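Local coordinates for protein metallocarboxypeptidase (Trypanosoma cruzi, PDB 3DWC) that probably releases C-terminal amino acids, proline excepted, from peptides as a cobalt-bound metallocarboxypeptidase of the M32 family, at residues Cys119-Phe125 / Asp402-Gln408; Ala112-Trp116 / Leu407-Ser413; Trp28-Met33 / Asp233-Phe239. All coordinates share one frame; numbering follows the deposited sequence.

Interactions 1 and 2 are neighbours, their centres about 9 Å apart, and both tie helix 99-122 to the long loop between helices 382-394 and 421-441. They share Leu407 and Gln408, and interaction 1 is nested along the chain inside the loop that interaction 2 closes. Interaction 3 lies about 26 Å from the first and 21 Å from the second, centre to centre, and joins the end of helix 3-32 to strand 230-234 and the turn after it, near the metal site. Along this largely helical chain 28-33 comes first, then 112-116 and 119-125, then 233-239, then 402-413, so contacts between sequence-distant parts cross one another.

Interaction 1 of 3, residues Cys119-Phe125 / Asp402-Gln408; sequences CREKNDF and DKEGCLQ
The side-chain oxygen OD1 of Asn123 takes two backbone N-H groups of the loop 402-408: the N of Lys403 at 3.0 Å in a nearly straight bond (168°) arriving from above the plane of the side-chain carbonyl, and the N of Asp402 at 2.8 Å in a strongly bent, weak one. Asn123 is the first residue past helix 99-122, where a Schellman motif closes the helix with positive phi, a conformation asparagine tolerates well. Its CG stands anti to the backbone N (chi1 -159°), which carries the amide across to the loop, and its ND2 binds the carbonyl of Gly400.

Lys403 also contributes its side chain. The extended chain runs along the carbonyl of Arg120, and NZ ends 2.9 Å from Glu121 O, above that carbonyl's plane; a positive ammonium probably suits the partly negative C-terminal end of the helix. The Arg120 chain is bent at chi2 and chi3, which brings NH2 to Gln408 O in a straight bond of 3.2 Å lying in the guanidinium plane.

Alongside these polar links Leu407 fits an apolar role, CD1 resting by Cys119 O and the Arg120 CA while CD2 meets the edge of the Phe125 ring. Cys406 SG lies obliquely to that ring, 3.5 Å from Phe125 CD1, in a sulfur-aromatic contact. Phe128 of helix 125-147 packs on Cys119 and Leu407, and helix 382-394 meets Phe125, Asp402 and Cys406 through Pro383, Val382 and Trp386.

Interaction 2 of 3, residues Ala112-Trp116 / Leu407-Ser413; sequences AHQVW and LQDVHWS
This part of helix 99-122 packs on the loop that leads toward helix 421-441 mainly through the indole of Trp116, set against the backbone of residues 407-413. NE1 of Trp116 donates to Leu407 O at 2.7 Å; the bond is bent (135°), and the oxygen lies tilted from the ring plane. At the edge of the same indole, and in its plane, Gln408 O comes within 3.8 Å of Trp116 CZ2.

Val410 covers part of one face. Its CA sits 3.8 Å from the centroid of the six-membered ring of Trp116, 21° off the normal, a CH-pi contact displaced toward the rim. Val410 CB lies 3.7 Å from Trp116 CH2, and CG2 is placed anti to the backbone N, where it touches both CZ3 of Trp116 and the edge of the His113 ring. The valine and indole side chains cross at about a right angle; the short branched valine lets its own CA lie over the ring. Ala112 and Ser413 are small, and the backbones come close here: the CA atoms of His113 and Ser413 are 5.0 Å apart, and Ala112 CB is 3.7 Å from Ser413 O.

Around this core Asp409 turns away to form salt bridges with Arg365 and Arg350, while Trp412 NE1 hydrogen-bonds Glu369. Tryptophan suits its buried place because it unites a broad apolar face with one N-H: the indole supplies the largest share of the buried surface and gives the Leu407 carbonyl a bent N-H bond.

Interaction 3 of 3, residues Trp28-Met33 / Asp233-Phe239; sequences WDSHTM and DVSAHPF
The C-terminal part of helix 3-32 lies beside the end of strand 230-234 and the loop after it, closest at Thr32 and Ser235, whose CA atoms are 5.4 Å apart, with no direct hydrogen bond across. The Phe239 ring instead fits against the helix: its CE2 is 3.8 Å from His31 CB, and its CE1 is 4.1 Å from Trp28 CD1. The Phe239 and His31 rings meet obliquely, planes at 67°.

Trp28 CG stands anti to the backbone N (chi1 172°), which carries the indole to Asp233, whose OD2 lies at the ring edge, in its plane and 3.4 Å from CZ2. One water joins the two: the indole offers it an N-H (NE1, 2.8 Å) and the carboxylate accepts from it (OD2, 2.7 Å), while Arg231 salt-bridges Asp233. A second water links His31 O to Ala236 N. Thr32 OG1 lies over one face of the Trp28 indole, toward its rim, and donates to Trp28 O.

Asp29 salt-bridges Arg248 of the second subunit, placing this turn at the dimer interface. The Phe239 side chain lies about 5 Å from that of Glu268, the predicted proton donor/acceptor, and about 8 Å from the cobalt. Polar coupling thus runs through two waters, leaving ring packing as the main direct contact.

Interaction 1 of 3, residues Cys119-Phe125 / Asp402-Gln408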
loop_
_atom_site.group_PDB
_atom_site.type_symbol
_atom_site.label_atom_id
_atom_site.label_comp_id
_atom_site.label_asym_id
_atom_site.label_seq_id
_atom_site.Cartn_x
_atom_site.Cartn_y
_atom_site.Cartn_z
ATOM N N CYS B 119 -17.557 1.118 -26.893
ATOM C CA CYS B 119 -18.925 1.041 -27.437
ATOM C C CYS B 119 -19.895 1.894 -26.623
ATOM O O CYS B 119 -20.722 2.636 -27.178
ATOM C CB CYS B 119 -19.430 -0.399 -27.424
ATOM S SG CYS B 119 -18.739 -1.474 -28.677
ATOM N N ARG B 120 -19.806 1.761 -25.298
ATOM C CA ARG B 120 -20.565 2.617 -24.394
ATOM C C ARG B 120 -20.371 4.082 -24.749
ATOM O O ARG B 120 -21.342 4.807 -24.942
ATOM C CB ARG B 120 -20.121 2.388 -22.950
ATOM C CG ARG B 120 -20.850 3.231 -21.911
ATOM C CD ARG B 120 -19.868 3.928 -20.988
ATOM N NE ARG B 120 -20.184 3.689 -19.586
ATOM C CZ ARG B 120 -19.368 3.946 -18.562
ATOM N NH1 ARG B 120 -18.158 4.470 -18.749
ATOM N NH2 ARG B 120 -19.771 3.662 -17.328
ATOM N N GLU B 121 -19.111 4.504 -24.831
ATOM C CA GLU B 121 -18.782 5.900 -25.118
ATOM C C GLU B 121 -19.294 6.353 -26.487
ATOM O O GLU B 121 -19.567 7.542 -26.698
ATOM C CB GLU B 121 -17.270 6.126 -25.033
ATOM C CG GLU B 121 -16.879 7.609 -24.966
ATOM C CD GLU B 121 -15.544 7.855 -24.275
ATOM O OE1 GLU B 121 -14.817 6.879 -23.978
ATOM O OE2 GLU B 121 -15.226 9.035 -24.025
ATOM N N LYS B 122 -19.441 5.400 -27.405
ATOM C CA LYS B 122 -19.892 5.690 -28.770
ATOM C C LYS B 122 -21.381 5.396 -29.049
ATOM O O LYS B 122 -21.864 5.704 -30.129
ATOM C CB LYS B 122 -19.009 4.921 -29.752
ATOM C CG LYS B 122 -17.606 5.521 -29.886
ATOM C CD LYS B 122 -16.692 4.623 -30.702
ATOM C CE LYS B 122 -15.489 5.386 -31.267
ATOM N NZ LYS B 122 -15.886 6.510 -32.169
ATOM N N ASN B 123 -22.101 4.826 -28.074
ATOM C CA ASN B 123 -23.520 4.458 -28.236
ATOM C C ASN B 123 -23.744 3.286 -29.215
ATOM O O ASN B 123 -24.748 3.239 -29.931
ATOM C CB ASN B 123 -24.357 5.685 -28.648
ATOM C CG ASN B 123 -25.861 5.528 -28.339
ATOM O OD1 ASN B 123 -26.304 4.553 -27.721
ATOM N ND2 ASN B 123 -26.644 6.494 -28.794
ATOM N N ASP B 124 -22.824 2.324 -29.203
ATOM C CA ASP B 124 -22.747 1.289 -30.239
ATOM C C ASP B 124 -22.994 -0.111 -29.683
ATOM O O ASP B 124 -22.061 -0.839 -29.333
ATOM C CB ASP B 124 -21.374 1.333 -30.902
ATOM C CG ASP B 124 -21.302 0.484 -32.180
ATOM O OD1 ASP B 124 -22.348 0.291 -32.843
ATOM O OD2 ASP B 124 -20.192 0.019 -32.516
ATOM N N PHE B 125 -24.262 -0.489 -29.604
ATOM C CA PHE B 125 -24.625 -1.772 -29.009
ATOM C C PHE B 125 -24.250 -2.911 -29.946
ATOM O O PHE B 125 -23.819 -3.982 -29.506
ATOM C CB PHE B 125 -26.117 -1.838 -28.719
ATOM C CG PHE B 125 -26.549 -3.166 -28.188
ATOM C CD1 PHE B 125 -26.354 -3.479 -26.852
ATOM C CD2 PHE B 125 -27.123 -4.114 -29.026
ATOM C CE1 PHE B 125 -26.735 -4.710 -26.362
ATOM C CE2 PHE B 125 -27.508 -5.350 -28.539
ATOM C CZ PHE B 125 -27.321 -5.648 -27.214
ATOM N N ASP B 402 -28.386 3.507 -26.201
ATOM C CA ASP B 402 -27.850 2.368 -25.467
ATOM C C ASP B 402 -26.763 2.789 -24.488
ATOM O O ASP B 402 -26.623 2.191 -23.413
ATOM C CB ASP B 402 -27.368 1.326 -26.461
ATOM C CG ASP B 402 -28.481 0.874 -27.366
ATOM O OD1 ASP B 402 -29.521 0.406 -26.836
ATOM O OD2 ASP B 402 -28.338 1.021 -28.599
ATOM N N LYS B 403 -26.030 3.842 -24.840
ATOM C CA LYS B 403 -25.057 4.492 -23.939
ATOM C C LYS B 403 -25.572 4.725 -22.496
ATOM O O LYS B 403 -24.924 4.341 -21.492
ATOM C CB LYS B 403 -24.657 5.835 -24.573
ATOM C CG LYS B 403 -23.740 6.719 -23.709
ATOM C CD LYS B 403 -22.932 7.674 -24.597
ATOM C CE LYS B 403 -21.865 8.410 -23.849
ATOM N NZ LYS B 403 -21.051 9.211 -24.775
ATOM N N GLU B 404 -26.733 5.372 -22.406
ATOM C CA GLU B 404 -27.409 5.625 -21.128
ATOM C C GLU B 404 -28.517 4.605 -20.882
ATOM O O GLU B 404 -29.254 4.712 -19.906
ATOM C CB GLU B 404 -27.990 7.046 -21.115
ATOM C CG GLU B 404 -26.996 8.133 -21.548
ATOM C CD GLU B 404 -27.533 9.536 -21.309
ATOM O OE1 GLU B 404 -28.407 9.971 -22.059
ATOM O OE2 GLU B 404 -27.101 10.196 -20.341
ATOM N N GLY B 405 -28.636 3.631 -21.775
ATOM C CA GLY B 405 -29.535 2.492 -21.633
ATOM C C GLY B 405 -28.745 1.273 -21.201
ATOM O O GLY B 405 -28.047 1.321 -20.192
ATOM N N CYS B 406 -28.819 0.191 -21.978
ATOM C CA CYS B 406 -28.235 -1.105 -21.578
ATOM C C CYS B 406 -26.714 -1.149 -21.444
ATOM O O CYS B 406 -26.200 -1.997 -20.716
ATOM C CB CYS B 406 -28.737 -2.260 -22.478
ATOM S SG CYS B 406 -28.347 -2.165 -24.243
ATOM N N LEU B 407 -25.997 -0.226 -22.083
ATOM C CA LEU B 407 -24.520 -0.191 -21.990
ATOM C C LEU B 407 -23.944 0.593 -20.794
ATOM O O LEU B 407 -22.721 0.664 -20.650
ATOM C CB LEU B 407 -23.906 0.396 -23.270
ATOM C CG LEU B 407 -24.157 -0.291 -24.615
ATOM C CD1 LEU B 407 -23.437 0.490 -25.710
ATOM C CD2 LEU B 407 -23.718 -1.769 -24.609
ATOM N N GLN B 408 -24.791 1.189 -19.959
ATOM C CA GLN B 408 -24.308 2.099 -18.935
ATOM C C GLN B 408 -23.486 1.456 -17.822
ATOM O O GLN B 408 -22.627 2.116 -17.264
ATOM C CB GLN B 408 -25.474 2.869 -18.308
ATOM C CG GLN B 408 -26.375 2.036 -17.424
ATOM C CD GLN B 408 -27.413 2.855 -16.714
ATOM O OE1 GLN B 408 -27.329 3.108 -15.490
ATOM N NE2 GLN B 408 -28.397 3.283 -17.456
#

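Interaction 2 of 3, residues Ala112-Trp116 / Leu407-Ser413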
loop_
_atom_site.group_PDB
_atom_site.type_symbol
_atom_site.label_atom_id
_atom_site.label_comp_id
_atom_site.label_asym_id
_atom_site.label_seq_id
_atom_site.Cartn_x
_atom_site.Cartn_y
_atom_site.Cartn_z
ATOM N N ALA B 112 -13.687 -8.234 -23.044
ATOM C CA ALA B 112 -15.021 -7.653 -22.986
ATOM C C ALA B 112 -14.980 -6.231 -22.445
ATOM O O ALA B 112 -15.736 -5.371 -22.901
ATOM C CB ALA B 112 -15.954 -8.527 -22.145
ATOM N N HIS B 113 -14.071 -5.982 -21.504
ATOM C CA HIS B 113 -13.961 -4.670 -20.886
ATOM C C HIS B 113 -13.645 -3.553 -21.876
ATOM O O HIS B 113 -14.383 -2.572 -21.941
ATOM C CB HIS B 113 -12.930 -4.668 -19.762
ATOM C CG HIS B 113 -12.795 -3.337 -19.091
ATOM N ND1 HIS B 113 -13.703 -2.879 -18.158
ATOM C CD2 HIS B 113 -11.886 -2.348 -19.246
ATOM C CE1 HIS B 113 -13.340 -1.676 -17.746
ATOM N NE2 HIS B 113 -12.244 -1.328 -18.395
ATOM N N GLN B 114 -12.561 -3.699 -22.643
ATOM C CA GLN B 114 -12.144 -2.660 -23.604
ATOM C C GLN B 114 -13.210 -2.424 -24.668
ATOM O O GLN B 114 -13.474 -1.280 -25.049
ATOM C CB GLN B 114 -10.854 -3.050 -24.324
ATOM C CG GLN B 114 -9.643 -3.282 -23.458
ATOM C CD GLN B 114 -8.670 -4.234 -24.135
ATOM O OE1 GLN B 114 -7.662 -3.813 -24.714
ATOM N NE2 GLN B 114 -8.993 -5.529 -24.098
ATOM N N VAL B 115 -13.809 -3.516 -25.139
ATOM C CA VAL B 115 -14.905 -3.457 -26.108
ATOM C C VAL B 115 -16.122 -2.701 -25.557
ATOM O O VAL B 115 -16.664 -1.840 -26.242
ATOM C CB VAL B 115 -15.347 -4.868 -26.571
ATOM C CG1 VAL B 115 -16.247 -4.761 -27.800
ATOM C CG2 VAL B 115 -14.140 -5.731 -26.888
ATOM N N TRP B 116 -16.539 -3.023 -24.324
ATOM C CA TRP B 116 -17.640 -2.304 -23.647
ATOM C C TRP B 116 -17.349 -0.819 -23.498
ATOM O O TRP B 116 -18.115 0.035 -23.941
ATOM C CB TRP B 116 -17.894 -2.899 -22.242
ATOM C CG TRP B 116 -18.800 -2.044 -21.374
ATOM C CD1 TRP B 116 -20.161 -1.995 -21.415
ATOM C CD2 TRP B 116 -18.400 -1.118 -20.351
ATOM N NE1 TRP B 116 -20.633 -1.097 -20.495
ATOM C CE2 TRP B 116 -19.573 -0.539 -19.832
ATOM C CE3 TRP B 116 -17.166 -0.724 -19.827
ATOM C CZ2 TRP B 116 -19.553 0.399 -18.806
ATOM C CZ3 TRP B 116 -17.144 0.235 -18.822
ATOM C CH2 TRP B 116 -18.333 0.778 -18.318
ATOM N N LEU B 407 -25.997 -0.226 -22.083
ATOM C CA LEU B 407 -24.520 -0.191 -21.990
ATOM C C LEU B 407 -23.944 0.593 -20.794
ATOM O O LEU B 407 -22.721 0.664 -20.650
ATOM C CB LEU B 407 -23.906 0.396 -23.270
ATOM C CG LEU B 407 -24.157 -0.291 -24.615
ATOM C CD1 LEU B 407 -23.437 0.490 -25.710
ATOM C CD2 LEU B 407 -23.718 -1.769 -24.609
ATOM N N GLN B 408 -24.791 1.189 -19.959
ATOM C CA GLN B 408 -24.308 2.099 -18.935
ATOM C C GLN B 408 -23.486 1.456 -17.822
ATOM O O GLN B 408 -22.627 2.116 -17.264
ATOM C CB GLN B 408 -25.474 2.869 -18.308
ATOM C CG GLN B 408 -26.375 2.036 -17.424
ATOM C CD GLN B 408 -27.413 2.855 -16.714
ATOM O OE1 GLN B 408 -27.329 3.108 -15.490
ATOM N NE2 GLN B 408 -28.397 3.283 -17.456
ATOM N N ASP B 409 -23.741 0.190 -17.477
ATOM C CA ASP B 409 -23.023 -0.428 -16.344
ATOM C C ASP B 409 -21.893 -1.376 -16.804
ATOM O O ASP B 409 -22.076 -2.178 -17.727
ATOM C CB ASP B 409 -23.990 -1.176 -15.403
ATOM C CG ASP B 409 -24.818 -0.235 -14.523
ATOM O OD1 ASP B 409 -25.986 -0.571 -14.239
ATOM O OD2 ASP B 409 -24.315 0.834 -14.088
ATOM N N VAL B 410 -20.761 -1.288 -16.108
ATOM C CA VAL B 410 -19.579 -2.140 -16.345
ATOM C C VAL B 410 -19.779 -3.633 -16.019
ATOM O O VAL B 410 -19.107 -4.506 -16.583
ATOM C CB VAL B 410 -18.372 -1.636 -15.483
ATOM C CG1 VAL B 410 -18.590 -1.942 -14.021
ATOM C CG2 VAL B 410 -17.038 -2.227 -16.009
ATOM N N HIS B 411 -20.737 -3.904 -15.140
ATOM C CA HIS B 411 -20.907 -5.200 -14.484
ATOM C C HIS B 411 -20.793 -6.407 -15.408
ATOM O O HIS B 411 -20.061 -7.345 -15.104
ATOM C CB HIS B 411 -22.249 -5.208 -13.727
ATOM C CG HIS B 411 -22.272 -4.263 -12.561
ATOM N ND1 HIS B 411 -22.149 -2.896 -12.710
ATOM C CD2 HIS B 411 -22.352 -4.487 -11.225
ATOM C CE1 HIS B 411 -22.154 -2.319 -11.521
ATOM N NE2 HIS B 411 -22.280 -3.261 -10.601
ATOM N N TRP B 412 -21.505 -6.399 -16.523
ATOM C CA TRP B 412 -21.502 -7.571 -17.381
ATOM C C TRP B 412 -20.144 -7.780 -18.095
ATOM O O TRP B 412 -19.740 -8.922 -18.342
ATOM C CB TRP B 412 -22.645 -7.504 -18.388
ATOM C CG TRP B 412 -24.008 -7.528 -17.773
ATOM C CD1 TRP B 412 -24.332 -7.802 -16.455
ATOM C CD2 TRP B 412 -25.248 -7.312 -18.454
ATOM N NE1 TRP B 412 -25.698 -7.742 -16.290
ATOM C CE2 TRP B 412 -26.282 -7.442 -17.495
ATOM C CE3 TRP B 412 -25.588 -6.991 -19.778
ATOM C CZ2 TRP B 412 -27.638 -7.277 -17.823
ATOM C CZ3 TRP B 412 -26.943 -6.827 -20.105
ATOM C CH2 TRP B 412 -27.947 -6.975 -19.129
ATOM N N SER B 413 -19.458 -6.682 -18.411
ATOM C CA SER B 413 -18.080 -6.738 -18.927
ATOM C C SER B 413 -17.151 -7.489 -17.998
ATOM O O SER B 413 -16.320 -8.296 -18.452
ATOM C CB SER B 413 -17.515 -5.338 -19.096
ATOM O OG SER B 413 -18.343 -4.620 -19.974
#

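Interaction 3 of 3, residues Trp28-Met33 / Asp233-Phe239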
loop_
_atom_site.group_PDB
_atom_site.type_symbol
_atom_site.label_atom_id
_atom_site.label_comp_id
_atom_site.label_asym_id
_atom_site.label_seq_id
_atom_site.Cartn_x
_atom_site.Cartn_y
_atom_site.Cartn_z
ATOM N N TRP B 28 -6.137 -1.669 -2.755
ATOM C CA TRP B 28 -6.370 -0.337 -2.217
ATOM C C TRP B 28 -5.389 0.694 -2.785
ATOM O O TRP B 28 -5.793 1.771 -3.278
ATOM C CB TRP B 28 -6.371 -0.362 -0.650
ATOM C CG TRP B 28 -6.424 1.011 -0.065
ATOM C CD1 TRP B 28 -7.533 1.733 0.208
ATOM C CD2 TRP B 28 -5.297 1.851 0.263
ATOM N NE1 TRP B 28 -7.181 2.992 0.672
ATOM C CE2 TRP B 28 -5.809 3.091 0.692
ATOM C CE3 TRP B 28 -3.912 1.707 0.132
ATOM C CZ2 TRP B 28 -4.980 4.152 1.095
ATOM C CZ3 TRP B 28 -3.079 2.787 0.505
ATOM C CH2 TRP B 28 -3.624 3.995 0.976
ATOM N N ASP B 29 -4.099 0.338 -2.804
ATOM C CA ASP B 29 -3.050 1.243 -3.199
ATOM C C ASP B 29 -3.118 1.540 -4.676
ATOM O O ASP B 29 -2.801 2.680 -5.102
ATOM C CB ASP B 29 -1.701 0.611 -2.784
ATOM C CG ASP B 29 -0.531 1.448 -3.130
ATOM O OD1 ASP B 29 -0.038 2.170 -2.255
ATOM O OD2 ASP B 29 -0.102 1.438 -4.293
ATOM N N SER B 30 -3.487 0.541 -5.488
ATOM C CA SER B 30 -3.553 0.753 -6.939
ATOM C C SER B 30 -4.568 1.855 -7.281
ATOM O O SER B 30 -4.434 2.509 -8.283
ATOM C CB SER B 30 -3.899 -0.539 -7.709
ATOM O OG SER B 30 -5.200 -0.939 -7.326
ATOM N N HIS B 31 -5.550 2.057 -6.416
ATOM C CA HIS B 31 -6.619 3.048 -6.635
ATOM C C HIS B 31 -6.398 4.391 -5.967
ATOM O O HIS B 31 -7.139 5.326 -6.280
ATOM C CB HIS B 31 -7.968 2.499 -6.133
ATOM C CG HIS B 31 -8.454 1.346 -6.928
ATOM N ND1 HIS B 31 -8.460 0.060 -6.442
ATOM C CD2 HIS B 31 -8.876 1.265 -8.218
ATOM C CE1 HIS B 31 -8.888 -0.764 -7.386
ATOM N NE2 HIS B 31 -9.121 -0.061 -8.482
ATOM N N THR B 32 -5.411 4.481 -5.074
ATOM C CA THR B 32 -5.251 5.648 -4.211
ATOM C C THR B 32 -3.883 6.255 -4.408
ATOM O O THR B 32 -3.791 7.403 -4.782
ATOM C CB THR B 32 -5.460 5.317 -2.733
ATOM O OG1 THR B 32 -4.619 4.227 -2.347
ATOM C CG2 THR B 32 -6.870 4.943 -2.491
ATOM N N MET B 33 -2.822 5.463 -4.230
ATOM C CA MET B 33 -1.469 6.006 -4.140
ATOM C C MET B 33 -0.636 5.727 -5.372
ATOM O O MET B 33 0.327 6.449 -5.641
ATOM C CB MET B 33 -0.734 5.406 -2.928
ATOM C CG MET B 33 -1.414 5.600 -1.577
ATOM S SD MET B 33 -1.621 7.381 -1.313
ATOM C CE MET B 33 -2.984 7.434 -0.218
ATOM N N ASP B 233 -9.314 8.492 2.327
ATOM C CA ASP B 233 -8.441 9.071 1.264
ATOM C C ASP B 233 -9.287 9.365 0.027
ATOM O O ASP B 233 -10.492 9.289 0.100
ATOM C CB ASP B 233 -7.319 8.079 0.912
ATOM C CG ASP B 233 -6.344 7.899 2.039
ATOM O OD1 ASP B 233 -5.564 8.845 2.314
ATOM O OD2 ASP B 233 -6.377 6.834 2.685
ATOM N N VAL B 234 -8.644 9.658 -1.112
ATOM C CA VAL B 234 -9.313 10.019 -2.378
ATOM C C VAL B 234 -9.066 8.950 -3.489
ATOM O O VAL B 234 -7.963 8.436 -3.633
ATOM C CB VAL B 234 -8.849 11.407 -2.805
ATOM C CG1 VAL B 234 -9.354 11.775 -4.204
ATOM C CG2 VAL B 234 -9.310 12.446 -1.773
ATOM N N SER B 235 -10.127 8.533 -4.174
ATOM C CA SER B 235 -10.028 7.754 -5.416
ATOM C C SER B 235 -11.092 8.225 -6.409
ATOM O O SER B 235 -11.970 8.995 -6.048
ATOM C CB SER B 235 -10.128 6.242 -5.206
ATOM O OG SER B 235 -11.415 5.815 -4.745
ATOM N N ALA B 236 -10.939 7.800 -7.669
ATOM C CA ALA B 236 -11.883 8.075 -8.737
ATOM C C ALA B 236 -13.264 7.459 -8.440
ATOM O O ALA B 236 -14.285 8.059 -8.744
ATOM C CB ALA B 236 -11.320 7.565 -10.110
ATOM N N HIS B 237 -13.313 6.278 -7.828
ATOM C CA HIS B 237 -14.606 5.692 -7.402
ATOM C C HIS B 237 -14.588 5.437 -5.890
ATOM O O HIS B 237 -13.692 4.762 -5.400
ATOM C CB HIS B 237 -14.882 4.397 -8.190
ATOM C CG HIS B 237 -14.664 4.536 -9.680
ATOM N ND1 HIS B 237 -13.582 3.974 -10.335
ATOM C CD2 HIS B 237 -15.361 5.213 -10.630
ATOM C CE1 HIS B 237 -13.633 4.281 -11.622
ATOM N NE2 HIS B 237 -14.703 5.029 -11.830
ATOM N N PRO B 238 -15.527 6.027 -5.125
ATOM C CA PRO B 238 -15.559 5.696 -3.698
ATOM C C PRO B 238 -15.769 4.213 -3.432
ATOM O O PRO B 238 -16.583 3.570 -4.082
ATOM C CB PRO B 238 -16.755 6.502 -3.166
ATOM C CG PRO B 238 -17.529 6.843 -4.333
ATOM C CD PRO B 238 -16.535 7.047 -5.430
ATOM N N PHE B 239 -14.996 3.677 -2.512
ATOM C CA PHE B 239 -15.164 2.302 -2.101
ATOM C C PHE B 239 -14.668 2.202 -0.668
ATOM O O PHE B 239 -14.086 3.133 -0.143
ATOM C CB PHE B 239 -14.401 1.322 -3.014
ATOM C CG PHE B 239 -12.912 1.506 -2.996
ATOM C CD1 PHE B 239 -12.098 0.686 -2.241
ATOM C CD2 PHE B 239 -12.316 2.495 -3.766
ATOM C CE1 PHE B 239 -10.688 0.871 -2.233
ATOM C CE2 PHE B 239 -10.923 2.686 -3.749
ATOM C CZ PHE B 239 -10.127 1.871 -2.970
HETATM O O HOH W 1 -8.354 5.065 2.173
HETATM O O HOH W 2 -8.810 5.964 -8.436
#